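Local coordinates for lasso peptide isopeptidase AtxE2 (Asticcacaulis excentricus, PDB 5TXC), which hydrolyses the isopeptide bond of the lasso peptides astexin-2 and astexin-3, converting the threaded molecules into linear peptides, at residues V89-D94 / S385-P390; P165-A170 / L184-R189. All coordinates share one frame; numbering follows the deposited sequence.

Contact 1 of 2, residues V89-D94 / S385-P390; sequences VVKATD and SPLYDP
Lys91 meets Leu387 and Tyr388 where the first and last antiparallel sheets of the region ahead of the hydrolase sheet come together, a ring closure consistent with the beta-propeller of prolyl oligopeptidase relatives. Strand segments 89-92 and 385-388 approach to 8.3 Å between axes at 139°, and no hydrogen bond joins them; the contact is made by side-chain carbons, largely against backbone carbonyls. The lysine works through its methylenes: CD lies 3.5 Å from the carbonyl O of Leu387, and the same CD is 4.3 Å from CB of Tyr388, obliquely placed to that ring. A bend at chi4 (77°) turns the amine out of line with the aliphatic chain. NZ of Lys91 stays 4.0 Å from O of Leu387 and bonds instead to the carbonyl of Thr97. Leu387, with CG anti to the backbone N (chi1 -175°), directs CD1 to within 3.8 Å of O of Thr93; that methyl is also 4.0 Å from O of Ala92. Leu387 and Tyr388 share a classic beta bulge opposite Leu374 of the neighbouring strand. Between the two segments themselves the contact is van der Waals packing of methylenes and a methyl, mostly on carbonyls; directed links between the sheets come from flanking arginines, Arg360 of the last sheet to the carbonyl of Thr93 and Arg87 of the first to the hydroxyl of Tyr388.

Contact 2 of 2, residues P165-A170 / L184-R189; sequences PVIEDA and LIYSGR
Ile167 lies against one face of the Tyr186 ring while Asp169 comes to its hydroxyl, so a single aromatic side chain is engaged at a face and at its far end. Methyl CG2 of Ile167 stands 3.3 Å above the plane of the Tyr186 ring, displaced toward the rim; the line to the centroid is 19° off the normal, which makes this a CH-pi contact. This CG2 is anti to the backbone N and CG1 anti to the carbonyl carbon (chi1 -50°), a split that carries Ile167 CD1 off the rim, 3.5 Å from Tyr186 CD1, and on to Leu184. At the edge, in the ring plane, Tyr186 OH donates to Asp169 OD2 over 2.8 Å and meets that oxygen nearly end-on. The carboxylate is turned 51° from the ring, and its other oxygen, OD1 of Asp169, accepts Ala170 N at 3.0 Å with its anti lone pair, a second hold on the group's rotation. A phenylalanine in place of Tyr186 would probably keep the ring against Ile167 but leave OD2 of Asp169 without its hydroxyl donor. Strand 165-167 is an outermost strand of its antiparallel sheet, the last in chain order, and strand 183-188 belongs to the next sheet, consistent with adjacent blades of a propeller. Val166 and Ile167 form a classic beta bulge opposite Val153. CG1 of Val166 meets CD1 of Leu184 at 3.6 Å, the side chains crossing at about a right angle, and CD1 of Ile167 closes on that leucine methyl at 3.7 Å.

How the contacts relate
Both contacts seat the last strand of one sheet against a neighbouring sheet, but they span very different lengths of chain: contact 1 joins segments 291 residues apart, contact 2 segments only 14 apart. They share no strand; their centres are about 30 Å apart and their nearest atoms about 15 Å, so neither touches the other. The areas buried are nearly equal, 253 and 252 Å², yet contact 2 is the buried one and contact 1 only partly so. Their chemistry differs as well: an aromatic face and one directed hydrogen bond in 165-170 / 184-189, against aliphatic packing on carbonyls in 89-94 / 385-390. Both lie away from the catalytic residues.

Contact 1 of 2, residues V89-D94 / S385-P390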
loop_
_atom_site.group_PDB
_atom_site.type_symbol
_atom_site.label_atom_id
_atom_site.label_comp_id
_atom_site.label_asym_id
_atom_site.label_seq_id
_atom_site.Cartn_x
_atom_site.Cartn_y
_atom_site.Cartn_z
ATOM N N VAL A 89 -1.827 -0.302 -21.627
ATOM C CA VAL A 89 -1.737 0.938 -22.378
ATOM C C VAL A 89 -0.313 1.123 -22.883
ATOM O O VAL A 89 0.661 0.732 -22.228
ATOM C CB VAL A 89 -2.179 2.124 -21.508
ATOM C CG1 VAL A 89 -2.264 3.409 -22.328
ATOM C CG2 VAL A 89 -3.517 1.794 -20.837
ATOM N N VAL A 90 -0.202 1.771 -24.049
ATOM C CA VAL A 90 1.070 2.139 -24.665
ATOM C C VAL A 90 0.959 3.594 -25.083
ATOM O O VAL A 90 0.065 3.953 -25.856
ATOM C CB VAL A 90 1.422 1.252 -25.871
ATOM C CG1 VAL A 90 2.643 1.806 -26.580
ATOM C CG2 VAL A 90 1.767 -0.150 -25.419
ATOM N N LYS A 91 1.847 4.435 -24.562
ATOM C CA LYS A 91 1.905 5.821 -24.996
ATOM C C LYS A 91 3.316 6.131 -25.450
ATOM O O LYS A 91 4.293 5.582 -24.926
ATOM C CB LYS A 91 1.511 6.860 -23.914
ATOM C CG LYS A 91 1.005 8.153 -24.593
ATOM C CD LYS A 91 1.144 9.386 -23.780
ATOM C CE LYS A 91 0.911 10.616 -24.641
ATOM N NZ LYS A 91 -0.524 10.834 -24.920
ATOM N N ALA A 92 3.401 7.015 -26.437
ATOM C CA ALA A 92 4.678 7.421 -26.992
ATOM C C ALA A 92 5.302 8.466 -26.084
ATOM O O ALA A 92 4.646 9.435 -25.696
ATOM C CB ALA A 92 4.487 7.961 -28.408
ATOM N N THR A 93 6.575 8.277 -25.747
ATOM C CA THR A 93 7.187 9.182 -24.790
ATOM C C THR A 93 7.349 10.603 -25.324
ATOM O O THR A 93 7.598 11.510 -24.524
ATOM C CB THR A 93 8.539 8.637 -24.340
ATOM O OG1 THR A 93 9.390 8.514 -25.477
ATOM C CG2 THR A 93 8.365 7.268 -23.701
ATOM N N ASP A 94 7.225 10.838 -26.633
ATOM C CA ASP A 94 7.309 12.232 -27.062
ATOM C C ASP A 94 6.000 12.978 -26.846
ATOM O O ASP A 94 5.963 14.189 -27.052
ATOM C CB ASP A 94 7.749 12.376 -28.532
ATOM C CG ASP A 94 6.886 11.595 -29.512
ATOM O OD1 ASP A 94 5.701 11.319 -29.223
ATOM O OD2 ASP A 94 7.386 11.295 -30.616
ATOM N N SER A 385 6.990 17.369 -16.407
ATOM C CA SER A 385 5.949 17.644 -17.379
ATOM C C SER A 385 5.004 16.456 -17.500
ATOM O O SER A 385 5.454 15.305 -17.499
ATOM C CB SER A 385 6.558 17.963 -18.754
ATOM O OG SER A 385 7.217 19.224 -18.720
ATOM N N PRO A 386 3.704 16.708 -17.621
ATOM C CA PRO A 386 2.737 15.607 -17.742
ATOM C C PRO A 386 2.976 14.796 -19.000
ATOM O O PRO A 386 3.302 15.338 -20.054
ATOM C CB PRO A 386 1.378 16.320 -17.799
ATOM C CG PRO A 386 1.618 17.688 -17.209
ATOM C CD PRO A 386 3.056 18.030 -17.548
ATOM N N LEU A 387 2.804 13.486 -18.875
ATOM C CA LEU A 387 2.831 12.568 -20.006
ATOM C C LEU A 387 1.479 11.891 -20.202
ATOM O O LEU A 387 0.943 11.918 -21.308
ATOM C CB LEU A 387 3.945 11.522 -19.818
ATOM C CG LEU A 387 4.142 10.570 -21.001
ATOM C CD1 LEU A 387 4.587 11.347 -22.223
ATOM C CD2 LEU A 387 5.140 9.449 -20.711
ATOM N N TYR A 388 0.939 11.229 -19.180
ATOM C CA TYR A 388 -0.342 10.556 -19.308
ATOM C C TYR A 388 -1.081 10.629 -17.973
ATOM O O TYR A 388 -0.523 10.273 -16.930
ATOM C CB TYR A 388 -0.165 9.096 -19.735
ATOM C CG TYR A 388 -1.494 8.412 -19.939
ATOM C CD1 TYR A 388 -2.182 8.565 -21.129
ATOM C CD2 TYR A 388 -2.079 7.655 -18.940
ATOM C CE1 TYR A 388 -3.405 7.975 -21.326
ATOM C CE2 TYR A 388 -3.319 7.053 -19.133
ATOM C CZ TYR A 388 -3.973 7.226 -20.330
ATOM O OH TYR A 388 -5.198 6.640 -20.557
ATOM N N ASP A 389 -2.336 11.055 -18.009
ATOM C CA ASP A 389 -3.167 11.141 -16.806
ATOM C C ASP A 389 -4.434 10.385 -17.155
ATOM O O ASP A 389 -5.188 10.826 -18.046
ATOM C CB ASP A 389 -3.479 12.584 -16.396
ATOM C CG ASP A 389 -4.040 12.696 -14.957
ATOM O OD1 ASP A 389 -4.559 11.694 -14.412
ATOM O OD2 ASP A 389 -3.940 13.793 -14.362
ATOM N N PRO A 390 -4.680 9.226 -16.549
ATOM C CA PRO A 390 -5.887 8.462 -16.880
ATOM C C PRO A 390 -7.141 9.001 -16.213
ATOM O O PRO A 390 -8.214 8.440 -16.433
ATOM C CB PRO A 390 -5.561 7.046 -16.378
ATOM C CG PRO A 390 -4.441 7.204 -15.387
ATOM C CD PRO A 390 -3.924 8.629 -15.437
#

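Contact 2 of 2, residues P165-A170 / L184-R189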
loop_
_atom_site.group_PDB
_atom_site.type_symbol
_atom_site.label_atom_id
_atom_site.label_comp_id
_atom_site.label_asym_id
_atom_site.label_seq_id
_atom_site.Cartn_x
_atom_site.Cartn_y
_atom_site.Cartn_z
ATOM N N PRO A 165 -4.417 -15.032 -25.286
ATOM C CA PRO A 165 -3.481 -15.683 -24.363
ATOM C C PRO A 165 -2.485 -16.545 -25.115
ATOM O O PRO A 165 -2.692 -16.910 -26.266
ATOM C CB PRO A 165 -4.381 -16.556 -23.484
ATOM C CG PRO A 165 -5.641 -16.692 -24.256
ATOM C CD PRO A 165 -5.805 -15.428 -25.030
ATOM N N VAL A 166 -1.401 -16.903 -24.431
ATOM C CA VAL A 166 -0.262 -17.507 -25.112
ATOM C C VAL A 166 0.354 -18.645 -24.297
ATOM O O VAL A 166 0.717 -19.679 -24.860
ATOM C CB VAL A 166 0.742 -16.398 -25.487
ATOM C CG1 VAL A 166 2.096 -16.588 -24.851
ATOM C CG2 VAL A 166 0.819 -16.243 -27.007
ATOM N N ILE A 167 0.545 -18.454 -22.988
ATOM C CA ILE A 167 1.041 -19.512 -22.112
ATOM C C ILE A 167 0.011 -19.768 -21.025
ATOM O O ILE A 167 -0.484 -18.826 -20.392
ATOM C CB ILE A 167 2.404 -19.202 -21.474
ATOM C CG1 ILE A 167 3.433 -18.755 -22.512
ATOM C CG2 ILE A 167 2.907 -20.445 -20.815
ATOM C CD1 ILE A 167 4.738 -18.229 -21.883
ATOM N N GLU A 168 -0.295 -21.041 -20.812
ATOM C CA GLU A 168 -1.247 -21.499 -19.817
ATOM C C GLU A 168 -0.748 -22.822 -19.259
ATOM O O GLU A 168 -0.204 -23.639 -20.001
ATOM C CB GLU A 168 -2.632 -21.587 -20.478
ATOM C CG GLU A 168 -3.784 -22.036 -19.616
ATOM C CD GLU A 168 -5.063 -22.281 -20.434
ATOM O OE1 GLU A 168 -5.163 -21.784 -21.584
ATOM O OE2 GLU A 168 -5.951 -23.010 -19.943
ATOM N N ASP A 169 -0.896 -23.028 -17.956
ATOM C CA ASP A 169 -0.384 -24.236 -17.315
ATOM C C ASP A 169 -1.298 -24.607 -16.146
ATOM O O ASP A 169 -2.257 -23.898 -15.832
ATOM C CB ASP A 169 1.068 -24.033 -16.855
ATOM C CG ASP A 169 1.967 -25.262 -17.114
ATOM O OD1 ASP A 169 1.607 -26.407 -16.747
ATOM O OD2 ASP A 169 3.060 -25.079 -17.682
ATOM N N ALA A 170 -0.993 -25.736 -15.494
ATOM C CA ALA A 170 -1.781 -26.184 -14.344
ATOM C C ALA A 170 -1.695 -25.216 -13.182
ATOM O O ALA A 170 -2.574 -25.215 -12.315
ATOM C CB ALA A 170 -1.310 -27.554 -13.854
ATOM N N LEU A 184 9.560 -17.461 -25.145
ATOM C CA LEU A 184 9.197 -16.909 -23.851
ATOM C C LEU A 184 9.616 -17.890 -22.784
ATOM O O LEU A 184 9.372 -19.086 -22.913
ATOM C CB LEU A 184 7.689 -16.667 -23.725
ATOM C CG LEU A 184 7.066 -15.577 -24.564
ATOM C CD1 LEU A 184 5.571 -15.695 -24.502
ATOM C CD2 LEU A 184 7.496 -14.243 -24.054
ATOM N N ILE A 185 10.209 -17.391 -21.717
ATOM C CA ILE A 185 10.467 -18.194 -20.534
ATOM C C ILE A 185 9.494 -17.700 -19.468
ATOM O O ILE A 185 9.154 -16.511 -19.447
ATOM C CB ILE A 185 11.944 -18.097 -20.093
ATOM C CG1 ILE A 185 12.201 -18.871 -18.805
ATOM C CG2 ILE A 185 12.379 -16.644 -19.955
ATOM C CD1 ILE A 185 13.700 -19.042 -18.534
ATOM N N TYR A 186 8.998 -18.617 -18.633
ATOM C CA TYR A 186 8.020 -18.274 -17.605
ATOM C C TYR A 186 8.269 -19.143 -16.377
ATOM O O TYR A 186 8.901 -20.203 -16.455
ATOM C CB TYR A 186 6.574 -18.405 -18.121
ATOM C CG TYR A 186 6.111 -19.823 -18.436
ATOM C CD1 TYR A 186 6.343 -20.380 -19.686
ATOM C CD2 TYR A 186 5.427 -20.590 -17.495
ATOM C CE1 TYR A 186 5.928 -21.659 -19.990
ATOM C CE2 TYR A 186 4.992 -21.872 -17.799
ATOM C CZ TYR A 186 5.251 -22.401 -19.052
ATOM O OH TYR A 186 4.852 -23.675 -19.392
ATOM N N SER A 187 7.822 -18.651 -15.225
ATOM C CA SER A 187 8.008 -19.347 -13.958
ATOM C C SER A 187 6.659 -19.644 -13.309
ATOM O O SER A 187 5.641 -19.025 -13.620
ATOM C CB SER A 187 8.873 -18.519 -13.000
ATOM O OG SER A 187 8.248 -17.264 -12.759
ATOM N N GLY A 188 6.665 -20.608 -12.401
ATOM C CA GLY A 188 5.475 -20.963 -11.649
ATOM C C GLY A 188 5.819 -22.091 -10.704
ATOM O O GLY A 188 6.938 -22.607 -10.709
ATOM N N ARG A 189 4.839 -22.482 -9.892
ATOM C CA ARG A 189 5.046 -23.543 -8.906
ATOM C C ARG A 189 4.010 -24.651 -9.056
ATOM O O ARG A 189 2.958 -24.611 -8.410
ATOM C CB ARG A 189 5.005 -22.956 -7.495
ATOM C CG ARG A 189 6.136 -21.976 -7.216
ATOM C CD ARG A 189 6.047 -21.322 -5.865
ATOM N NE ARG A 189 4.910 -20.409 -5.812
ATOM C CZ ARG A 189 4.417 -19.886 -4.692
ATOM N NH1 ARG A 189 4.971 -20.172 -3.528
ATOM N NH2 ARG A 189 3.376 -19.068 -4.738
#